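Local coordinates for protein omega transaminase (Pseudomonas sp., PDB 5LHA) that probably transfers amino groups from amines to carbonyl acceptors, as a fold type I, pyridoxal phosphate-dependent amine transaminase, at residues Ala17-Trp22 against Asp34-Ile39; Val118-Gly123 against Ile300-Thr305; Trp191-Pro196 against Val378-Gly383. All coordinates share one frame; numbering follows the deposited sequence.

Contact 1 of 3, residues Ala17-Trp22 against Asp34-Ile39; sequences AEKKFW and DKTLVI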
loop_
_atom_site.group_PDB
_atom_site.type_symbol
_atom_site.label_atom_id
_atom_site.label_comp_id
_atom_site.label_asym_id
_atom_site.label_seq_id
_atom_site.Cartn_x
_atom_site.Cartn_y
_atom_site.Cartn_z
ATOM N N ALA A 17 -25.528 35.804 -9.002
ATOM C CA ALA A 17 -25.105 34.774 -9.949
ATOM C C ALA A 17 -25.047 33.387 -9.302
ATOM O O ALA A 17 -24.675 33.232 -8.133
ATOM C CB ALA A 17 -23.736 35.127 -10.536
ATOM N N GLU A 18 -25.403 32.369 -10.088
ATOM C CA GLU A 18 -25.318 30.995 -9.622
ATOM C C GLU A 18 -23.892 30.466 -9.745
ATOM O O GLU A 18 -23.148 30.814 -10.666
ATOM C CB GLU A 18 -26.294 30.089 -10.372
ATOM C CG GLU A 18 -26.346 28.688 -9.794
ATOM C CD GLU A 18 -26.721 28.685 -8.320
ATOM O OE1 GLU A 18 -27.497 29.578 -7.898
ATOM O OE2 GLU A 18 -26.221 27.808 -7.581
ATOM N N LYS A 19 -23.525 29.601 -8.804
ATOM C CA LYS A 19 -22.154 29.139 -8.618
ATOM C C LYS A 19 -21.993 27.733 -9.201
ATOM O O LYS A 19 -22.561 26.769 -8.684
ATOM C CB LYS A 19 -21.808 29.180 -7.134
ATOM C CG LYS A 19 -20.334 29.055 -6.823
ATOM C CD LYS A 19 -20.090 29.127 -5.325
ATOM C CE LYS A 19 -20.357 30.530 -4.817
ATOM N NZ LYS A 19 -20.132 30.687 -3.342
ATOM N N LYS A 20 -21.263 27.628 -10.312
ATOM C CA LYS A 20 -21.028 26.357 -10.987
ATOM C C LYS A 20 -19.632 25.795 -10.720
ATOM O O LYS A 20 -19.258 24.775 -11.306
ATOM C CB LYS A 20 -21.232 26.521 -12.495
ATOM C CG LYS A 20 -22.587 27.069 -12.891
ATOM C CD LYS A 20 -23.722 26.170 -12.447
ATOM C CE LYS A 20 -24.850 26.162 -13.485
ATOM N NZ LYS A 20 -25.258 27.530 -13.904
ATOM N N PHE A 21 -18.860 26.421 -9.842
ATOM C CA PHE A 21 -17.554 25.915 -9.471
ATOM C C PHE A 21 -17.523 25.635 -7.976
ATOM O O PHE A 21 -18.375 26.109 -7.212
ATOM C CB PHE A 21 -16.430 26.889 -9.858
ATOM C CG PHE A 21 -16.535 28.229 -9.201
ATOM C CD1 PHE A 21 -15.955 28.459 -7.960
ATOM C CD2 PHE A 21 -17.201 29.270 -9.831
ATOM C CE1 PHE A 21 -16.058 29.698 -7.353
ATOM C CE2 PHE A 21 -17.303 30.513 -9.236
ATOM C CZ PHE A 21 -16.729 30.731 -7.995
ATOM N N TRP A 22 -16.522 24.855 -7.577
ATOM C CA TRP A 22 -16.290 24.492 -6.186
ATOM C C TRP A 22 -15.137 25.295 -5.588
ATOM O O TRP A 22 -14.029 25.306 -6.135
ATOM C CB TRP A 22 -16.007 22.995 -6.075
ATOM C CG TRP A 22 -17.240 22.166 -5.983
ATOM C CD1 TRP A 22 -18.458 22.571 -5.511
ATOM C CD2 TRP A 22 -17.380 20.772 -6.313
ATOM N NE1 TRP A 22 -19.351 21.527 -5.546
ATOM C CE2 TRP A 22 -18.716 20.410 -6.023
ATOM C CE3 TRP A 22 -16.511 19.798 -6.817
ATOM C CZ2 TRP A 22 -19.209 19.118 -6.227
ATOM C CZ3 TRP A 22 -17.011 18.499 -7.020
ATOM C CH2 TRP A 22 -18.348 18.183 -6.729
ATOM N N ASP A 34 -23.432 29.315 -1.071
ATOM C CA ASP A 34 -23.921 30.442 -1.860
ATOM C C ASP A 34 -23.427 31.796 -1.367
ATOM O O ASP A 34 -23.631 32.798 -2.062
ATOM C CB ASP A 34 -25.452 30.447 -1.875
ATOM C CG ASP A 34 -26.031 29.345 -2.740
ATOM O OD1 ASP A 34 -25.405 28.990 -3.758
ATOM O OD2 ASP A 34 -27.125 28.847 -2.408
ATOM N N LYS A 35 -22.812 31.859 -0.191
ATOM C CA LYS A 35 -22.126 33.070 0.228
ATOM C C LYS A 35 -20.835 33.219 -0.568
ATOM O O LYS A 35 -20.131 32.239 -0.831
ATOM C CB LYS A 35 -21.833 33.023 1.728
ATOM C CG LYS A 35 -21.240 34.304 2.288
ATOM C CD LYS A 35 -20.154 34.013 3.316
ATOM C CE LYS A 35 -18.863 33.498 2.676
ATOM N NZ LYS A 35 -18.032 34.609 2.118
ATOM N N THR A 36 -20.536 34.447 -0.983
ATOM C CA THR A 36 -19.313 34.708 -1.735
ATOM C C THR A 36 -18.902 36.152 -1.510
ATOM O O THR A 36 -19.754 37.046 -1.511
ATOM C CB THR A 36 -19.477 34.457 -3.246
ATOM O OG1 THR A 36 -20.352 33.348 -3.486
ATOM C CG2 THR A 36 -18.122 34.165 -3.880
ATOM N N LEU A 37 -17.613 36.360 -1.259
ATOM C CA LEU A 37 -16.963 37.659 -1.409
ATOM C C LEU A 37 -16.332 37.713 -2.797
ATOM O O LEU A 37 -15.339 37.029 -3.052
ATOM C CB LEU A 37 -15.921 37.862 -0.310
ATOM C CG LEU A 37 -15.049 39.117 -0.357
ATOM C CD1 LEU A 37 -15.884 40.374 -0.271
ATOM C CD2 LEU A 37 -14.047 39.077 0.782
ATOM N N VAL A 38 -16.901 38.515 -3.695
ATOM C CA VAL A 38 -16.486 38.544 -5.096
ATOM C C VAL A 38 -15.540 39.720 -5.320
ATOM O O VAL A 38 -15.967 40.877 -5.390
ATOM C CB VAL A 38 -17.693 38.620 -6.038
ATOM C CG1 VAL A 38 -17.256 38.380 -7.477
ATOM C CG2 VAL A 38 -18.754 37.618 -5.611
ATOM N N ILE A 39 -14.258 39.407 -5.496
ATOM C CA ILE A 39 -13.222 40.410 -5.714
ATOM C C ILE A 39 -13.180 40.767 -7.191
ATOM O O ILE A 39 -13.023 39.888 -8.046
ATOM C CB ILE A 39 -11.863 39.883 -5.236
ATOM C CG1 ILE A 39 -11.897 39.590 -3.728
ATOM C CG2 ILE A 39 -10.747 40.854 -5.615
ATOM C CD1 ILE A 39 -12.223 40.764 -2.843
#

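Contact 2 of 3, residues Val118-Gly123 against Ile300-Thr305; sequences VLFSSG and IPLGAT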
loop_
_atom_site.group_PDB
_atom_site.type_symbol
_atom_site.label_atom_id
_atom_site.label_comp_id
_atom_site.label_asym_id
_atom_site.label_seq_id
_atom_site.Cartn_x
_atom_site.Cartn_y
_atom_site.Cartn_z
ATOM N N VAL A 118 16.765 22.138 -12.656
ATOM C CA VAL A 118 15.391 22.543 -12.383
ATOM C C VAL A 118 14.454 21.641 -13.173
ATOM O O VAL A 118 14.700 21.365 -14.353
ATOM C CB VAL A 118 15.128 24.014 -12.759
ATOM C CG1 VAL A 118 13.778 24.457 -12.208
ATOM C CG2 VAL A 118 16.250 24.927 -12.285
ATOM N N LEU A 119 13.394 21.166 -12.516
ATOM C CA LEU A 119 12.252 20.554 -13.188
ATOM C C LEU A 119 11.050 21.465 -12.967
ATOM O O LEU A 119 10.521 21.549 -11.852
ATOM C CB LEU A 119 11.991 19.139 -12.681
ATOM C CG LEU A 119 11.472 18.195 -13.769
ATOM C CD1 LEU A 119 11.610 16.758 -13.326
ATOM C CD2 LEU A 119 10.022 18.499 -14.134
ATOM N N PHE A 120 10.613 22.125 -14.040
ATOM C CA PHE A 120 9.571 23.137 -13.976
ATOM C C PHE A 120 8.193 22.490 -13.945
ATOM O O PHE A 120 7.988 21.358 -14.389
ATOM C CB PHE A 120 9.665 24.090 -15.176
ATOM C CG PHE A 120 10.801 25.078 -15.086
ATOM C CD1 PHE A 120 10.743 26.154 -14.214
ATOM C CD2 PHE A 120 11.945 24.907 -15.852
ATOM C CE1 PHE A 120 11.798 27.046 -14.126
ATOM C CE2 PHE A 120 12.994 25.796 -15.761
ATOM C CZ PHE A 120 12.916 26.867 -14.900
ATOM N N SER A 121 7.239 23.245 -13.417
ATOM C CA SER A 121 5.865 22.794 -13.281
ATOM C C SER A 121 4.988 24.038 -13.166
ATOM O O SER A 121 5.400 25.128 -13.579
ATOM C CB SER A 121 5.754 21.817 -12.096
ATOM O OG SER A 121 6.061 22.451 -10.861
ATOM N N SER A 122 3.787 23.887 -12.606
ATOM C CA SER A 122 2.806 24.969 -12.616
ATOM C C SER A 122 2.337 25.407 -11.239
ATOM O O SER A 122 1.588 26.387 -11.146
ATOM C CB SER A 122 1.576 24.562 -13.437
ATOM O OG SER A 122 1.923 24.329 -14.789
ATOM N N GLY A 123 2.781 24.752 -10.171
ATOM C CA GLY A 123 2.309 25.127 -8.852
ATOM C C GLY A 123 3.082 24.388 -7.787
ATOM O O GLY A 123 4.006 23.627 -8.078
ATOM N N ILE A 300 1.100 34.320 -13.307
ATOM C CA ILE A 300 0.947 33.169 -14.194
ATOM C C ILE A 300 1.315 31.933 -13.386
ATOM O O ILE A 300 2.305 31.967 -12.637
ATOM C CB ILE A 300 1.840 33.268 -15.442
ATOM C CG1 ILE A 300 1.700 34.620 -16.145
ATOM C CG2 ILE A 300 1.496 32.138 -16.405
ATOM C CD1 ILE A 300 0.401 34.832 -16.886
ATOM N N PRO A 301 0.563 30.841 -13.485
ATOM C CA PRO A 301 0.913 29.632 -12.724
ATOM C C PRO A 301 2.294 29.125 -13.109
ATOM O O PRO A 301 2.574 28.867 -14.282
ATOM C CB PRO A 301 -0.188 28.642 -13.122
ATOM C CG PRO A 301 -1.351 29.510 -13.470
ATOM C CD PRO A 301 -0.732 30.697 -14.176
ATOM N N LEU A 302 3.169 29.002 -12.113
ATOM C CA LEU A 302 4.474 28.399 -12.340
ATOM C C LEU A 302 4.947 27.741 -11.055
ATOM O O LEU A 302 4.846 28.324 -9.975
ATOM C CB LEU A 302 5.502 29.448 -12.791
ATOM C CG LEU A 302 6.925 29.008 -13.143
ATOM C CD1 LEU A 302 6.969 28.206 -14.445
ATOM C CD2 LEU A 302 7.898 30.175 -13.182
ATOM N N GLY A 303 5.510 26.542 -11.194
ATOM C CA GLY A 303 6.175 25.880 -10.096
ATOM C C GLY A 303 7.543 25.409 -10.551
ATOM O O GLY A 303 7.824 25.317 -11.747
ATOM N N ALA A 304 8.407 25.138 -9.576
ATOM C CA ALA A 304 9.741 24.645 -9.895
ATOM C C ALA A 304 10.272 23.780 -8.767
ATOM O O ALA A 304 10.037 24.061 -7.588
ATOM C CB ALA A 304 10.727 25.788 -10.179
ATOM N N THR A 305 10.965 22.712 -9.151
ATOM C CA THR A 305 11.719 21.872 -8.233
ATOM C C THR A 305 13.181 21.905 -8.655
ATOM O O THR A 305 13.504 21.552 -9.793
ATOM C CB THR A 305 11.186 20.446 -8.256
ATOM O OG1 THR A 305 9.761 20.490 -8.148
ATOM C CG2 THR A 305 11.750 19.642 -7.071
HETATM O O HOH W 1 8.395 21.377 -10.431
HETATM O O HOH W 2 3.703 27.138 -15.601
#

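Contact 3 of 3, residues Trp191-Pro196 against Val378-Gly383; sequences WLYRNP and VGEVRG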
loop_
_atom_site.group_PDB
_atom_site.type_symbol
_atom_site.label_atom_id
_atom_site.label_comp_id
_atom_site.label_asym_id
_atom_site.label_seq_id
_atom_site.Cartn_x
_atom_site.Cartn_y
_atom_site.Cartn_z
ATOM N N TRP A 191 6.939 23.017 17.867
ATOM C CA TRP A 191 5.911 24.039 18.042
ATOM C C TRP A 191 5.855 24.391 19.523
ATOM O O TRP A 191 5.472 23.555 20.349
ATOM C CB TRP A 191 4.562 23.521 17.547
ATOM C CG TRP A 191 3.433 24.532 17.493
ATOM C CD1 TRP A 191 3.524 25.891 17.636
ATOM C CD2 TRP A 191 2.046 24.247 17.279
ATOM N NE1 TRP A 191 2.279 26.466 17.520
ATOM C CE2 TRP A 191 1.355 25.480 17.303
ATOM C CE3 TRP A 191 1.320 23.070 17.072
ATOM C CZ2 TRP A 191 -0.027 25.565 17.126
ATOM C CZ3 TRP A 191 -0.051 23.155 16.897
ATOM C CH2 TRP A 191 -0.710 24.396 16.921
ATOM N N LEU A 192 6.280 25.608 19.865
ATOM C CA LEU A 192 6.379 25.982 21.274
ATOM C C LEU A 192 5.003 26.097 21.927
ATOM O O LEU A 192 4.829 25.720 23.094
ATOM C CB LEU A 192 7.128 27.309 21.399
ATOM C CG LEU A 192 8.633 27.335 21.155
ATOM C CD1 LEU A 192 9.027 28.676 20.542
ATOM C CD2 LEU A 192 9.357 27.105 22.464
ATOM N N TYR A 193 4.004 26.573 21.180
ATOM C CA TYR A 193 2.694 26.807 21.775
ATOM C C TYR A 193 1.985 25.494 22.114
ATOM O O TYR A 193 1.301 25.406 23.140
ATOM C CB TYR A 193 1.844 27.684 20.848
ATOM C CG TYR A 193 0.697 28.356 21.570
ATOM C CD1 TYR A 193 0.937 29.265 22.601
ATOM C CD2 TYR A 193 -0.624 28.057 21.254
ATOM C CE1 TYR A 193 -0.109 29.869 23.282
ATOM C CE2 TYR A 193 -1.676 28.663 21.928
ATOM C CZ TYR A 193 -1.414 29.565 22.942
ATOM O OH TYR A 193 -2.457 30.159 23.621
ATOM N N ARG A 194 2.120 24.468 21.266
ATOM C CA ARG A 194 1.487 23.163 21.493
ATOM C C ARG A 194 2.461 22.066 21.084
ATOM O O ARG A 194 2.769 21.940 19.894
ATOM C CB ARG A 194 0.184 23.016 20.703
ATOM C CG ARG A 194 -0.941 23.961 21.087
ATOM C CD ARG A 194 -2.239 23.556 20.398
ATOM N NE ARG A 194 -3.327 24.494 20.666
ATOM C CZ ARG A 194 -3.521 25.636 20.011
ATOM N NH1 ARG A 194 -2.704 26.001 19.027
ATOM N NH2 ARG A 194 -4.544 26.413 20.341
ATOM N N ASN A 195 2.920 21.258 22.040
ATOM C CA ASN A 195 3.803 20.136 21.736
ATOM C C ASN A 195 3.634 19.073 22.813
ATOM O O ASN A 195 3.165 19.373 23.915
ATOM C CB ASN A 195 5.273 20.581 21.603
ATOM C CG ASN A 195 5.814 21.254 22.852
ATOM O OD1 ASN A 195 6.250 20.592 23.790
ATOM N ND2 ASN A 195 5.796 22.583 22.860
ATOM N N PRO A 196 3.979 17.815 22.510
ATOM C CA PRO A 196 3.766 16.723 23.483
ATOM C C PRO A 196 4.465 16.881 24.829
ATOM O O PRO A 196 4.065 16.212 25.787
ATOM C CB PRO A 196 4.315 15.493 22.743
ATOM C CG PRO A 196 4.174 15.821 21.319
ATOM C CD PRO A 196 4.348 17.304 21.179
ATOM N N VAL A 378 -7.338 35.653 22.379
ATOM C CA VAL A 378 -6.042 35.701 21.702
ATOM C C VAL A 378 -5.026 34.928 22.539
ATOM O O VAL A 378 -4.555 35.417 23.567
ATOM C CB VAL A 378 -5.586 37.147 21.477
ATOM C CG1 VAL A 378 -4.233 37.185 20.773
ATOM C CG2 VAL A 378 -6.634 37.914 20.677
ATOM N N GLY A 379 -4.645 33.745 22.068
ATOM C CA GLY A 379 -3.681 32.927 22.783
ATOM C C GLY A 379 -2.247 33.395 22.660
ATOM O O GLY A 379 -1.598 33.678 23.670
ATOM N N GLU A 380 -1.752 33.503 21.430
ATOM C CA GLU A 380 -0.461 34.127 21.156
ATOM C C GLU A 380 -0.467 34.627 19.716
ATOM O O GLU A 380 -1.342 34.279 18.918
ATOM C CB GLU A 380 0.720 33.170 21.375
ATOM C CG GLU A 380 0.869 32.092 20.307
ATOM C CD GLU A 380 2.281 31.502 20.254
ATOM O OE1 GLU A 380 3.079 31.731 21.187
ATOM O OE2 GLU A 380 2.599 30.811 19.270
ATOM N N VAL A 381 0.520 35.462 19.394
ATOM C CA VAL A 381 0.751 35.931 18.031
ATOM C C VAL A 381 2.203 35.629 17.683
ATOM O O VAL A 381 3.120 36.102 18.365
ATOM C CB VAL A 381 0.454 37.433 17.877
ATOM C CG1 VAL A 381 0.686 37.880 16.441
ATOM C CG2 VAL A 381 -0.977 37.741 18.311
ATOM N N ARG A 382 2.408 34.851 16.621
ATOM C CA ARG A 382 3.736 34.424 16.210
ATOM C C ARG A 382 3.924 34.696 14.726
ATOM O O ARG A 382 2.959 34.852 13.975
ATOM C CB ARG A 382 3.956 32.935 16.481
ATOM C CG ARG A 382 2.738 32.089 16.162
ATOM C CD ARG A 382 3.046 30.611 16.191
ATOM N NE ARG A 382 1.933 29.835 15.658
ATOM C CZ ARG A 382 0.835 29.536 16.349
ATOM N NH1 ARG A 382 0.701 29.936 17.608
ATOM N NH2 ARG A 382 -0.133 28.829 15.784
ATOM N N GLY A 383 5.182 34.735 14.311
ATOM C CA GLY A 383 5.480 35.041 12.931
ATOM C C GLY A 383 6.964 35.183 12.700
ATOM O O GLY A 383 7.772 35.220 13.632
HETATM O O HOH W 3 -1.845 31.132 25.888
#

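Contact 1 of 3, residues Ala17-Trp22 against Asp34-Ile39
Lys19 and Asp34 make the nearest backbone approach, 7.1 Å between their CA atoms, so the irregular run 17-22 and the lead-in to strand 37-43 are joined by side chains rather than by main-chain pairing. Lys19 carries the contact. Its CG stands anti to the backbone N (chi1 -166°), and the chain then bends once, at chi3, before its tip meets that of Thr36: NZ donates to Thr36 OG1 at 2.7 Å, and the Lys35 carbonyl O lies 3.0 Å from NZ. The same ammonium is also held by Arg33 O and His23 NE2, a set of polar partners that pins the buried lysine end. Nearer the backbone, Lys19 CG lies 4.1 Å above the centre of the Phe21 ring. On the exposed side, Glu18 OE2 comes within 4.1 Å of Asp34 OD1, the two carboxylates nearly perpendicular; this like-charge approach is probably eased by the salt bridge from Glu18 to Arg33. The contact lies at the chain's surface and against the second subunit: Phe21 meets Phe100 of that subunit edge-to-face, while Leu37 and Val38, on a strand outermost within this chain, pair in parallel with a strand of that subunit, continuing the sheet.

Contact 2 of 3, residues Val118-Gly123 against Ile300-Thr305
The Phe120 ring has Val118 CG1 over the centre of one face, 3.6 Å above its plane, and Gly303 O at its edge; Ala304 CB and Leu302 CD1 approach obliquely, and Ala304 CB also packs against Val118 CG1 at 3.9 Å. The Phe120 and Ala304 side chains share one face of an antiparallel strand pair in the large mixed sheet of the PLP fold type I domain, where strand 303-308 runs beside 115-121, the outermost strand within this chain; segments 118-121 and 303-305 lie at 156°. Leu119 and Thr305 form one hydrogen-bonded pair, and the bond from Leu119 N to Thr305 O is nearly linear, 172° at the hydrogen. Ser121 and Gly303 form the next, with Phe120 and Ala304 as the non-hydrogen-bonded pair between them. Gly303 sits close under the turning chain: a side chain there would run into Gly123 O and Ser121 OG. Helix 97-109 covers the Phe120 side, and helix 124-141 packs on Leu119 and Thr305. Gly123, the N-cap residue just before that helix, belongs to the observed pyridoxamine phosphate pocket, so the end of the strand pair leads directly to the cofactor. On the Ser121 side, OG lies between its own backbone N and carbonyl carbon (chi1 64°) and meets a water at 2.6 Å. The same water donates to Leu119 O and to Thr305 OG1, the latter 2.8 Å away, while Thr305 OG1 is bonded in addition to Ala127 O.

Contact 3 of 3, residues Trp191-Pro196 against Val378-Gly383
Glu380 reaches from strand 378-384 across the face of the Tyr193 ring. Its CB lies 3.9 Å from Tyr193 CE1; CG, set between the backbone N and the carbonyl carbon (chi1 73°), makes a CH-pi contact 3.9 Å from the ring centroid. Beyond it, CD is 3.5 Å from Tyr193 CD1, with the carboxylate turned only 22° from the ring plane. OE1 also meets CD1, whereas OE2 touches Tyr193 CB and, through its anti lone pair, accepts from Arg382 NH1 at 2.7 Å in a salt bridge. An alanine at Glu380 would probably leave this face of Tyr193 less well covered and Arg382 NH1 without its carboxylate mate. The Arg382 guanidinium in turn receives Trp191 NE1 over its centre, 3.6 Å above the plane, the two planes 71° apart; that buried NE1 has no hydrogen-bond partner in the model. Tyr193 OH lies 3.1 Å from Gly379 CA, where a side chain would collide with it. Asp391 of strand 387-393 bridges both Arg382 and Arg194. Aromatic and charged side chains thus join the loop between strand 184-187 and helix 202-220 to a strand outermost, within this chain, in the small domain's sheet of this class III aminotransferase.

How the contacts relate
The three contacts are separate, with centres 28 to 34 Å apart. Contact 2 is the one that reaches the cofactor: Gly123 comes to about 4 Å of a bound pyridoxamine phosphate at the nearest atoms. Contacts 1 and 2 have nearest atoms about 15 Å apart, yet both touch the second subunit, where Phe120 of contact 2 packs on Phe21 of the neighbouring copy, a residue from that copy's contact 1 segment. Contacts 1 and 3, about 21 Å apart at their nearest atoms, reach the same sheet, whose outermost strands within the chain are 37-43 and 378-384. Contacts 2 and 3 lie on opposite sides of the chain's centre, and their segments alternate along the sequence.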